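Local coordinates for protein nitrilotriacetate monooxygenase (Burkholderia pseudomallei, PDB 3SDO) that probably acts as a flavin-dependent monooxygenase of the NtaA/SnaA/DszA family, using FMN and molecular oxygen to oxidise its substrate, at residues Phe41-Asp44 / Arg45-Ala49; Thr401-Gly404 / Leu405-Val409; Ala70-Phe73 / Leu74-Glu78; Arg111-Ala114 / Ser115-Leu118. All coordinates share one frame; numbering follows the deposited sequence.

Contact 1 (Phe41-Asp44 / Arg45-Ala49); sequences FYVD and RARRA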
loop_
_atom_site.group_PDB
_atom_site.type_symbol
_atom_site.label_atom_id
_atom_site.label_comp_id
_atom_site.label_asym_id
_atom_site.label_seq_id
_atom_site.Cartn_x
_atom_site.Cartn_y
_atom_site.Cartn_z
ATOM N N PHE A 41 -15.382 -7.034 -1.122
ATOM C CA PHE A 41 -15.158 -8.313 -1.813
ATOM C C PHE A 41 -13.827 -8.949 -1.455
ATOM O O PHE A 41 -13.788 -10.161 -1.140
ATOM C CB PHE A 41 -15.260 -8.126 -3.316
ATOM C CG PHE A 41 -14.993 -9.382 -4.106
ATOM C CD1 PHE A 41 -15.952 -10.372 -4.189
ATOM C CD2 PHE A 41 -13.783 -9.563 -4.746
ATOM C CE1 PHE A 41 -15.719 -11.531 -4.938
ATOM C CE2 PHE A 41 -13.554 -10.709 -5.505
ATOM C CZ PHE A 41 -14.514 -11.687 -5.589
ATOM N N TYR A 42 -12.733 -8.174 -1.485
ATOM C CA TYR A 42 -11.441 -8.700 -1.044
ATOM C C TYR A 42 -11.463 -9.193 0.426
ATOM O O TYR A 42 -10.874 -10.225 0.722
ATOM C CB TYR A 42 -10.296 -7.695 -1.224
ATOM C CG TYR A 42 -9.881 -7.448 -2.660
ATOM C CD1 TYR A 42 -10.574 -6.529 -3.440
ATOM C CD2 TYR A 42 -8.798 -8.088 -3.222
ATOM C CE1 TYR A 42 -10.219 -6.276 -4.734
ATOM C CE2 TYR A 42 -8.429 -7.838 -4.544
ATOM C CZ TYR A 42 -9.128 -6.912 -5.275
ATOM O OH TYR A 42 -8.780 -6.647 -6.574
ATOM N N VAL A 43 -12.167 -8.482 1.311
ATOM C CA VAL A 43 -12.293 -8.900 2.703
ATOM C C VAL A 43 -13.023 -10.251 2.814
ATOM O O VAL A 43 -12.595 -11.150 3.525
ATOM C CB VAL A 43 -13.031 -7.864 3.583
ATOM C CG1 VAL A 43 -13.191 -8.426 5.022
ATOM C CG2 VAL A 43 -12.288 -6.502 3.607
ATOM N N ASP A 44 -14.125 -10.376 2.104
ATOM C CA ASP A 44 -14.887 -11.618 2.088
ATOM C C ASP A 44 -14.052 -12.812 1.603
ATOM O O ASP A 44 -14.006 -13.858 2.271
ATOM C CB ASP A 44 -16.130 -11.440 1.227
ATOM C CG ASP A 44 -16.900 -12.726 1.038
ATOM O OD1 ASP A 44 -17.879 -12.923 1.757
ATOM O OD2 ASP A 44 -16.519 -13.543 0.188
ATOM N N ARG A 45 -13.343 -12.627 0.490
ATOM C CA ARG A 45 -12.483 -13.668 -0.051
ATOM C C ARG A 45 -11.281 -13.974 0.850
ATOM O O ARG A 45 -10.951 -15.138 1.052
ATOM C CB ARG A 45 -12.033 -13.316 -1.453
ATOM C CG ARG A 45 -13.170 -13.123 -2.460
ATOM C CD ARG A 45 -13.889 -14.392 -2.792
ATOM N NE ARG A 45 -14.905 -14.754 -1.803
ATOM C CZ ARG A 45 -15.592 -15.890 -1.799
ATOM N NH1 ARG A 45 -16.499 -16.110 -0.844
ATOM N NH2 ARG A 45 -15.399 -16.799 -2.745
ATOM N N ALA A 46 -10.633 -12.953 1.406
ATOM C CA ALA A 46 -9.522 -13.192 2.333
ATOM C C ALA A 46 -9.993 -13.976 3.557
ATOM O O ALA A 46 -9.311 -14.909 3.990
ATOM C CB ALA A 46 -8.826 -11.864 2.752
ATOM N N ARG A 47 -11.170 -13.625 4.084
ATOM C CA ARG A 47 -11.729 -14.323 5.260
ATOM C C ARG A 47 -12.144 -15.752 4.952
ATOM O O ARG A 47 -11.910 -16.651 5.738
ATOM C CB ARG A 47 -12.905 -13.546 5.851
ATOM C CG ARG A 47 -12.434 -12.305 6.597
ATOM C CD ARG A 47 -13.597 -11.497 7.078
ATOM N NE ARG A 47 -13.203 -10.448 8.017
ATOM C CZ ARG A 47 -14.015 -9.479 8.412
ATOM N NH1 ARG A 47 -15.261 -9.397 7.917
ATOM N NH2 ARG A 47 -13.605 -8.600 9.314
ATOM N N ARG A 48 -12.719 -15.946 3.777
ATOM C CA ARG A 48 -13.087 -17.274 3.289
ATOM C C ARG A 48 -11.858 -18.172 3.241
ATOM O O ARG A 48 -11.886 -19.311 3.722
ATOM C CB ARG A 48 -13.700 -17.149 1.893
ATOM C CG ARG A 48 -14.480 -18.352 1.416
ATOM C CD ARG A 48 -15.805 -18.453 2.130
ATOM N NE ARG A 48 -16.761 -19.280 1.408
ATOM C CZ ARG A 48 -16.927 -20.590 1.569
ATOM N NH1 ARG A 48 -16.213 -21.280 2.447
ATOM N NH2 ARG A 48 -17.849 -21.203 0.864
ATOM N N ALA A 49 -10.775 -17.665 2.661
ATOM C CA ALA A 49 -9.527 -18.417 2.597
ATOM C C ALA A 49 -8.936 -18.673 3.995
ATOM O O ALA A 49 -8.538 -19.795 4.310
ATOM C CB ALA A 49 -8.504 -17.695 1.692
#

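Contact 2 (Thr401-Gly404 / Leu405-Val409); sequences TGFG and LDDFV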
loop_
_atom_site.group_PDB
_atom_site.type_symbol
_atom_site.label_atom_id
_atom_site.label_comp_id
_atom_site.label_asym_id
_atom_site.label_seq_id
_atom_site.Cartn_x
_atom_site.Cartn_y
_atom_site.Cartn_z
ATOM N N THR A 401 -13.034 -15.873 -8.739
ATOM C CA THR A 401 -12.704 -15.865 -7.311
ATOM C C THR A 401 -13.912 -16.214 -6.407
ATOM O O THR A 401 -13.736 -16.684 -5.277
ATOM C CB THR A 401 -12.151 -14.484 -6.886
ATOM O OG1 THR A 401 -11.221 -13.989 -7.875
ATOM C CG2 THR A 401 -11.463 -14.576 -5.534
ATOM N N GLY A 402 -15.118 -15.964 -6.907
ATOM C CA GLY A 402 -16.366 -16.334 -6.223
ATOM C C GLY A 402 -16.540 -17.837 -6.098
ATOM O O GLY A 402 -16.073 -18.448 -5.139
ATOM N N PHE A 403 -17.212 -18.457 -7.058
ATOM C CA PHE A 403 -17.497 -19.895 -6.946
ATOM C C PHE A 403 -16.235 -20.729 -6.935
ATOM O O PHE A 403 -16.205 -21.772 -6.304
ATOM C CB PHE A 403 -18.456 -20.385 -8.032
ATOM C CG PHE A 403 -17.797 -20.701 -9.338
ATOM C CD1 PHE A 403 -17.240 -21.941 -9.556
ATOM C CD2 PHE A 403 -17.743 -19.760 -10.347
ATOM C CE1 PHE A 403 -16.647 -22.246 -10.764
ATOM C CE2 PHE A 403 -17.147 -20.054 -11.555
ATOM C CZ PHE A 403 -16.595 -21.300 -11.768
ATOM N N GLY A 404 -15.182 -20.269 -7.609
ATOM C CA GLY A 404 -13.917 -21.003 -7.613
ATOM C C GLY A 404 -13.361 -21.282 -6.226
ATOM O O GLY A 404 -13.002 -22.429 -5.897
ATOM N N LEU A 405 -13.243 -20.236 -5.409
ATOM C CA LEU A 405 -12.726 -20.424 -4.066
ATOM C C LEU A 405 -13.711 -21.185 -3.178
ATOM O O LEU A 405 -13.298 -22.040 -2.393
ATOM C CB LEU A 405 -12.387 -19.079 -3.424
ATOM C CG LEU A 405 -11.724 -19.089 -2.043
ATOM C CD1 LEU A 405 -10.348 -19.749 -2.076
ATOM C CD2 LEU A 405 -11.597 -17.635 -1.564
ATOM N N ASP A 406 -15.003 -20.860 -3.268
ATOM C CA ASP A 406 -16.015 -21.564 -2.486
ATOM C C ASP A 406 -15.919 -23.075 -2.730
ATOM O O ASP A 406 -15.875 -23.858 -1.780
ATOM C CB ASP A 406 -17.428 -21.110 -2.846
ATOM C CG ASP A 406 -17.713 -19.672 -2.446
ATOM O OD1 ASP A 406 -16.893 -19.042 -1.752
ATOM O OD2 ASP A 406 -18.775 -19.175 -2.820
ATOM N N ASP A 407 -15.905 -23.477 -4.002
ATOM C CA ASP A 407 -15.806 -24.906 -4.352
ATOM C C ASP A 407 -14.555 -25.526 -3.779
ATOM O O ASP A 407 -14.578 -26.659 -3.253
ATOM C CB ASP A 407 -15.764 -25.125 -5.862
ATOM C CG ASP A 407 -17.109 -24.902 -6.544
ATOM O OD1 ASP A 407 -18.126 -24.705 -5.854
ATOM O OD2 ASP A 407 -17.125 -24.891 -7.800
ATOM N N PHE A 408 -13.433 -24.827 -3.932
ATOM C CA PHE A 408 -12.169 -25.389 -3.515
ATOM C C PHE A 408 -12.147 -25.602 -1.999
ATOM O O PHE A 408 -11.793 -26.685 -1.519
ATOM C CB PHE A 408 -10.993 -24.518 -3.967
ATOM C CG PHE A 408 -9.676 -25.065 -3.560
ATOM C CD1 PHE A 408 -9.088 -24.660 -2.372
ATOM C CD2 PHE A 408 -9.044 -26.029 -4.338
ATOM C CE1 PHE A 408 -7.878 -25.194 -1.966
ATOM C CE2 PHE A 408 -7.845 -26.563 -3.936
ATOM C CZ PHE A 408 -7.262 -26.147 -2.743
ATOM N N VAL A 409 -12.536 -24.583 -1.239
ATOM C CA VAL A 409 -12.464 -24.691 0.223
ATOM C C VAL A 409 -13.517 -25.637 0.790
ATOM O O VAL A 409 -13.251 -26.336 1.759
ATOM C CB VAL A 409 -12.521 -23.298 0.952
ATOM C CG1 VAL A 409 -11.349 -22.425 0.520
ATOM C CG2 VAL A 409 -13.822 -22.588 0.722
#

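Contact 3 (Ala70-Phe73 / Leu74-Glu78); sequences APHF and LNRFE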
loop_
_atom_site.group_PDB
_atom_site.type_symbol
_atom_site.label_atom_id
_atom_site.label_comp_id
_atom_site.label_asym_id
_atom_site.label_seq_id
_atom_site.Cartn_x
_atom_site.Cartn_y
_atom_site.Cartn_z
ATOM N N ALA A 70 -6.492 -5.867 -19.949
ATOM C CA ALA A 70 -7.590 -6.676 -19.439
ATOM C C ALA A 70 -8.265 -5.936 -18.262
ATOM O O ALA A 70 -7.635 -5.086 -17.607
ATOM C CB ALA A 70 -7.068 -8.064 -19.007
ATOM N N PRO A 71 -9.560 -6.219 -18.008
ATOM C CA PRO A 71 -10.290 -5.534 -16.949
ATOM C C PRO A 71 -9.532 -5.350 -15.635
ATOM O O PRO A 71 -9.509 -4.243 -15.099
ATOM C CB PRO A 71 -11.518 -6.426 -16.758
ATOM C CG PRO A 71 -11.812 -6.882 -18.168
ATOM C CD PRO A 71 -10.451 -7.090 -18.801
ATOM N N HIS A 72 -8.904 -6.395 -15.118
ATOM C CA HIS A 72 -8.244 -6.277 -13.803
ATOM C C HIS A 72 -7.028 -5.322 -13.838
ATOM O O HIS A 72 -6.735 -4.609 -12.854
ATOM C CB HIS A 72 -7.825 -7.642 -13.228
ATOM C CG HIS A 72 -7.283 -7.535 -11.838
ATOM N ND1 HIS A 72 -8.102 -7.375 -10.743
ATOM C CD2 HIS A 72 -6.011 -7.494 -11.369
ATOM C CE1 HIS A 72 -7.358 -7.255 -9.655
ATOM N NE2 HIS A 72 -6.088 -7.323 -10.006
ATOM N N PHE A 73 -6.353 -5.287 -14.978
ATOM C CA PHE A 73 -5.230 -4.384 -15.185
ATOM C C PHE A 73 -5.672 -2.924 -15.406
ATOM O O PHE A 73 -4.886 -1.999 -15.177
ATOM C CB PHE A 73 -4.384 -4.866 -16.352
ATOM C CG PHE A 73 -3.548 -6.089 -16.053
ATOM C CD1 PHE A 73 -4.140 -7.339 -15.863
ATOM C CD2 PHE A 73 -2.156 -5.997 -16.013
ATOM C CE1 PHE A 73 -3.353 -8.488 -15.601
ATOM C CE2 PHE A 73 -1.358 -7.133 -15.751
ATOM C CZ PHE A 73 -1.962 -8.374 -15.535
ATOM N N LEU A 74 -6.915 -2.712 -15.845
ATOM C CA LEU A 74 -7.444 -1.353 -16.046
ATOM C C LEU A 74 -7.721 -0.640 -14.712
ATOM O O LEU A 74 -7.609 0.574 -14.618
ATOM C CB LEU A 74 -8.730 -1.376 -16.888
ATOM C CG LEU A 74 -8.578 -1.690 -18.378
ATOM C CD1 LEU A 74 -9.937 -2.003 -18.996
ATOM C CD2 LEU A 74 -7.898 -0.537 -19.124
ATOM N N ASN A 75 -8.060 -1.401 -13.679
ATOM C CA ASN A 75 -8.432 -0.822 -12.385
ATOM C C ASN A 75 -8.302 -1.872 -11.300
ATOM O O ASN A 75 -8.992 -2.899 -11.314
ATOM C CB ASN A 75 -9.871 -0.266 -12.422
ATOM C CG ASN A 75 -9.957 1.198 -12.020
ATOM O OD1 ASN A 75 -10.410 1.545 -10.918
ATOM N ND2 ASN A 75 -9.552 2.068 -12.921
ATOM N N ARG A 76 -7.397 -1.604 -10.371
ATOM C CA ARG A 76 -7.085 -2.500 -9.278
ATOM C C ARG A 76 -6.605 -1.671 -8.108
ATOM O O ARG A 76 -6.230 -0.501 -8.290
ATOM C CB ARG A 76 -5.985 -3.499 -9.690
ATOM C CG ARG A 76 -4.690 -2.853 -10.154
ATOM C CD ARG A 76 -3.810 -3.757 -11.061
ATOM N NE ARG A 76 -3.404 -5.001 -10.410
ATOM C CZ ARG A 76 -2.904 -6.074 -11.032
ATOM N NH1 ARG A 76 -2.616 -7.152 -10.329
ATOM N NH2 ARG A 76 -2.720 -6.100 -12.353
ATOM N N PHE A 77 -6.593 -2.290 -6.919
ATOM C CA PHE A 77 -6.045 -1.661 -5.732
ATOM C C PHE A 77 -4.528 -1.686 -5.808
ATOM O O PHE A 77 -3.932 -2.458 -6.579
ATOM C CB PHE A 77 -6.543 -2.350 -4.442
ATOM C CG PHE A 77 -7.987 -2.044 -4.100
ATOM C CD1 PHE A 77 -8.380 -0.750 -3.759
ATOM C CD2 PHE A 77 -8.941 -3.035 -4.117
ATOM C CE1 PHE A 77 -9.727 -0.471 -3.437
ATOM C CE2 PHE A 77 -10.265 -2.774 -3.782
ATOM C CZ PHE A 77 -10.665 -1.483 -3.448
ATOM N N GLU A 78 -3.897 -0.821 -5.025
ATOM C CA GLU A 78 -2.451 -0.853 -4.859
ATOM C C GLU A 78 -2.131 -1.770 -3.645
ATOM O O GLU A 78 -2.880 -1.765 -2.655
ATOM C CB GLU A 78 -1.933 0.577 -4.695
ATOM C CG GLU A 78 -0.448 0.692 -4.464
ATOM C CD GLU A 78 -0.041 0.384 -3.045
ATOM O OE1 GLU A 78 -0.842 0.617 -2.104
ATOM O OE2 GLU A 78 1.104 -0.075 -2.880
HETATM O O HOH W 1 -11.023 -3.537 -13.029
HETATM O O HOH W 2 -4.368 -7.039 -7.719
#

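Contact 4 (Arg111-Ala114 / Ser115-Leu118); sequences RQFA and SLDL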
loop_
_atom_site.group_PDB
_atom_site.type_symbol
_atom_site.label_atom_id
_atom_site.label_comp_id
_atom_site.label_asym_id
_atom_site.label_seq_id
_atom_site.Cartn_x
_atom_site.Cartn_y
_atom_site.Cartn_z
ATOM N N ARG A 111 10.414 0.291 4.383
ATOM C CA ARG A 111 9.504 0.897 5.362
ATOM C C ARG A 111 8.079 0.426 5.185
ATOM O O ARG A 111 7.413 0.113 6.164
ATOM C CB ARG A 111 9.494 2.432 5.262
ATOM C CG ARG A 111 10.747 3.153 5.750
ATOM C CD ARG A 111 10.505 4.649 5.805
ATOM N NE ARG A 111 9.571 5.018 6.866
ATOM C CZ ARG A 111 8.744 6.061 6.835
ATOM N NH1 ARG A 111 8.668 6.853 5.774
ATOM N NH2 ARG A 111 7.959 6.292 7.875
ATOM N N GLN A 112 7.606 0.371 3.945
ATOM C CA GLN A 112 6.208 0.068 3.711
ATOM C C GLN A 112 5.925 -1.378 4.032
ATOM O O GLN A 112 4.962 -1.658 4.745
ATOM C CB GLN A 112 5.755 0.457 2.290
ATOM C CG GLN A 112 5.739 1.957 2.075
ATOM C CD GLN A 112 5.066 2.378 0.787
ATOM O OE1 GLN A 112 5.204 1.727 -0.241
ATOM N NE2 GLN A 112 4.324 3.480 0.839
ATOM N N PHE A 113 6.780 -2.294 3.577
ATOM C CA PHE A 113 6.652 -3.703 3.975
ATOM C C PHE A 113 6.909 -3.974 5.477
ATOM O O PHE A 113 6.204 -4.799 6.068
ATOM C CB PHE A 113 7.508 -4.635 3.095
ATOM C CG PHE A 113 6.871 -4.962 1.785
ATOM C CD1 PHE A 113 5.801 -5.849 1.717
ATOM C CD2 PHE A 113 7.304 -4.372 0.621
ATOM C CE1 PHE A 113 5.213 -6.154 0.510
ATOM C CE2 PHE A 113 6.686 -4.676 -0.585
ATOM C CZ PHE A 113 5.624 -5.570 -0.613
ATOM N N ALA A 114 7.882 -3.291 6.090
ATOM C CA ALA A 114 8.124 -3.438 7.557
ATOM C C ALA A 114 6.925 -2.966 8.397
ATOM O O ALA A 114 6.610 -3.556 9.432
ATOM C CB ALA A 114 9.376 -2.703 7.986
ATOM N N SER A 115 6.241 -1.936 7.912
ATOM C CA SER A 115 5.098 -1.362 8.609
ATOM C C SER A 115 3.901 -2.303 8.480
ATOM O O SER A 115 3.215 -2.580 9.466
ATOM C CB SER A 115 4.826 0.064 8.089
ATOM O OG SER A 115 3.740 0.713 8.727
ATOM N N LEU A 116 3.652 -2.809 7.274
ATOM C CA LEU A 116 2.642 -3.860 7.097
ATOM C C LEU A 116 2.937 -5.058 8.011
ATOM O O LEU A 116 2.032 -5.580 8.685
ATOM C CB LEU A 116 2.564 -4.296 5.623
ATOM C CG LEU A 116 1.750 -5.544 5.258
ATOM C CD1 LEU A 116 0.237 -5.288 5.529
ATOM C CD2 LEU A 116 2.019 -5.969 3.788
ATOM N N ASP A 117 4.198 -5.463 8.071
ATOM C CA ASP A 117 4.613 -6.608 8.888
ATOM C C ASP A 117 4.366 -6.357 10.360
ATOM O O ASP A 117 3.912 -7.270 11.065
ATOM C CB ASP A 117 6.103 -6.948 8.658
ATOM C CG ASP A 117 6.426 -8.455 8.781
ATOM O OD1 ASP A 117 5.537 -9.317 8.664
ATOM O OD2 ASP A 117 7.614 -8.758 8.972
ATOM N N LEU A 118 4.663 -5.137 10.845
ATOM C CA LEU A 118 4.478 -4.830 12.261
ATOM C C LEU A 118 2.976 -4.716 12.616
ATOM O O LEU A 118 2.518 -5.242 13.623
ATOM C CB LEU A 118 5.214 -3.558 12.626
ATOM C CG LEU A 118 5.525 -3.340 14.098
ATOM C CD1 LEU A 118 6.511 -4.411 14.622
ATOM C CD2 LEU A 118 6.098 -1.937 14.308
#

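Contact 1 (Phe41-Asp44 / Arg45-Ala49)
Arg45 and Asp44 are neighbours in the helix of residues 39-51, and their side chains run side by side into a salt bridge. Asp44 OD2 lies 2.8 Å from Arg45 NE and 2.8 Å from Arg45 NH1. NE and NH1 share the one oxygen side-on, through two bent bonds (N-H...O 142°). The carboxylate and guanidinium planes are nearly coplanar, 10° apart. Arg45 CG stands beside the backbone N (chi1 -59°), over one face of the Phe41 ring. It sits toward the rim, in a CH-pi contact 3.9 Å from the centroid. The bends at chi2 and chi3 then bring the guanidinium back to Asp44. On another side of the helix, Val43 CG1 rests over one face of the Arg47 guanidinium, 3.6 Å from Arg47 CZ. Arg47 NE bonds to the carbonyl of Leu89, beyond the helix. The helix backbone makes the usual i+4 to i bonds, such as Arg45 N to Phe41 O at 3.0 Å. Arg45 NH2 also makes a salt bridge to Asp406 and a hydrogen bond to the carbonyl of Thr401. The buried guanidinium therefore has an acidic partner on its own helix and another on the neighbouring helix of residues 401-418. These bonds should fix its plane, and the two carboxylates probably balance much of its charge.

Contact 2 (Thr401-Gly404 / Leu405-Val409)
Residues 401-409 lie in the N-terminal part of the helix of residues 401-418, with i+4 to i bonds such as Asp407 N to Phe403 O at 2.9 Å and a nearly straight Asp406 N to Gly402 O at 3.2 Å. Phe403 and Asp407 are the side chains that meet, one turn apart. Phe403 CG stands between its backbone N and carbonyl carbon (chi1 83°), and the ring lies near the Asp407 carboxylate. Asp407 OD2 approaches the ring edge, in its plane, 3.4 Å from Phe403 CD1. The two planes are 62° apart. An oxygen placed there faces the weakly positive ring hydrogens. The main partner of Asp407 OD2 is Lys287, through a salt bridge, and Phe403 also packs on Lys287. Leu405 presents CB to Thr401 O at 3.3 Å, and its side chain packs against the helix of residues 39-51. Asp406 CG lies 3.4 Å from Gly402 O, and its OD1 is shared by Arg45 and Arg48. The acidic pair thus serves two neighbours: Asp406 the helix of residues 39-51, Asp407 that of residues 281-292. This is an outer helix following the strand of residues 393-396, as expected in the TIM-barrel fold of luciferase-like monooxygenases.

Contact 3 (Ala70-Phe73 / Leu74-Glu78)
Residues 71-74 make a single short helical turn, and the chain then leaves it at Asn75 in an extended course. Leu74 N bonds to Ala70 O at 3.0 Å, and weak bonds from Leu74 N and Asn75 N to Pro71 O add to the turn. A water bridges Pro71 O and Asn75 O. Arg76 points its side chain back toward the turn, into the corner formed by His72 and Phe73. Its CG stands between backbone N and carbonyl carbon (chi1 58°), and a bend at chi3 (-60°) carries the guanidinium to both rings. Arg76 NH2 sits over the centre of the Phe73 ring, and Arg76 CZ is 4.9 Å from its centroid. This is a cation-pi contact with the guanidinium nearly upright on the ring, the planes 82° apart. The His72 ring turns its edge to the face of the guanidinium, with CD2 over the centre, 3.4 Å from Arg76 CZ. Arg76 CB lies over one face of the His72 ring, toward its rim, in a CH-pi contact. A second water joins His72 NE2, at 2.9 Å, to Arg76 NH1, at 3.1 Å. His72 ND1 bonds to Ser36, and Asn75 OD1 takes the backbone N-H of Arg207 of the second subunit. The buried guanidinium is thus held mainly by aromatic contacts and a water, with weak polar contacts to Asp61 and Ser62. The two rings and the water should restrict its rotation beside Asp61, a predicted FMN-binding residue.

Contact 4 (Arg111-Ala114 / Ser115-Leu118)
Phe113 chi1 (-81°) and Leu116 chi1 (170°) turn the two side chains to the same flank of the helix of residues 106-119. There Leu116 CD2 comes 4.3 Å from Phe113 CD1. The touch is loose and purely apolar. Phe113 also stacks on Trp126 and packs on Ile80, while Leu116 packs on Leu83, so both carry the helix against that of residues 79-88. The backbone supplies the tighter links. Each N-H of residues 115-118 bonds to the carbonyl four residues back. Leu116 N to Gln112 O is nearly straight, at 3.1 Å and 172°. Asp117 N to Phe113 O and Leu118 N to Ala114 O are both 2.9 Å. Ser115 N lies at the same distance, 2.9 Å, from Arg111 O. Ser115 CB is 3.2 Å from Arg111 O. The polar ends turn elsewhere. Asp117 OD2 bonds to Ser209, and its OD1 to Gln211 and the backbone of Ala124. Arg111 makes a salt bridge with Asp61 of the second subunit, Gln112 bonds to Gln112 of that subunit, and Ser115 OG to its Ser81. One flank thus packs on the same chain, another on the second subunit. The helix is the crossover of a beta-alpha-beta unit between the parallel strands 94-100 and 124-129, the repeating connection of a TIM barrel.

All four contacts are local, and three of them lie within regular helices. Contacts 1, 2 and 4 are buried; contact 3 is only partly so. Contacts 1 and 2 belong to neighbouring helices joined by salt bridges: Arg45 and Arg48 of contact 1 both meet Asp406 of contact 2. Contact 3 is different, a short turn and an extended loop. It touches contact 1 through Tyr42, which packs on His72 and Phe77. In contact 4 the side-chain touch is apolar. Contacts 3 and 4 both face the second subunit, where Glu78 of one copy meets Gln112 of the other. Charge pairing dominates contact 1, an oxygen at a ring edge marks contact 2, and cation-pi contact and water mark contact 3.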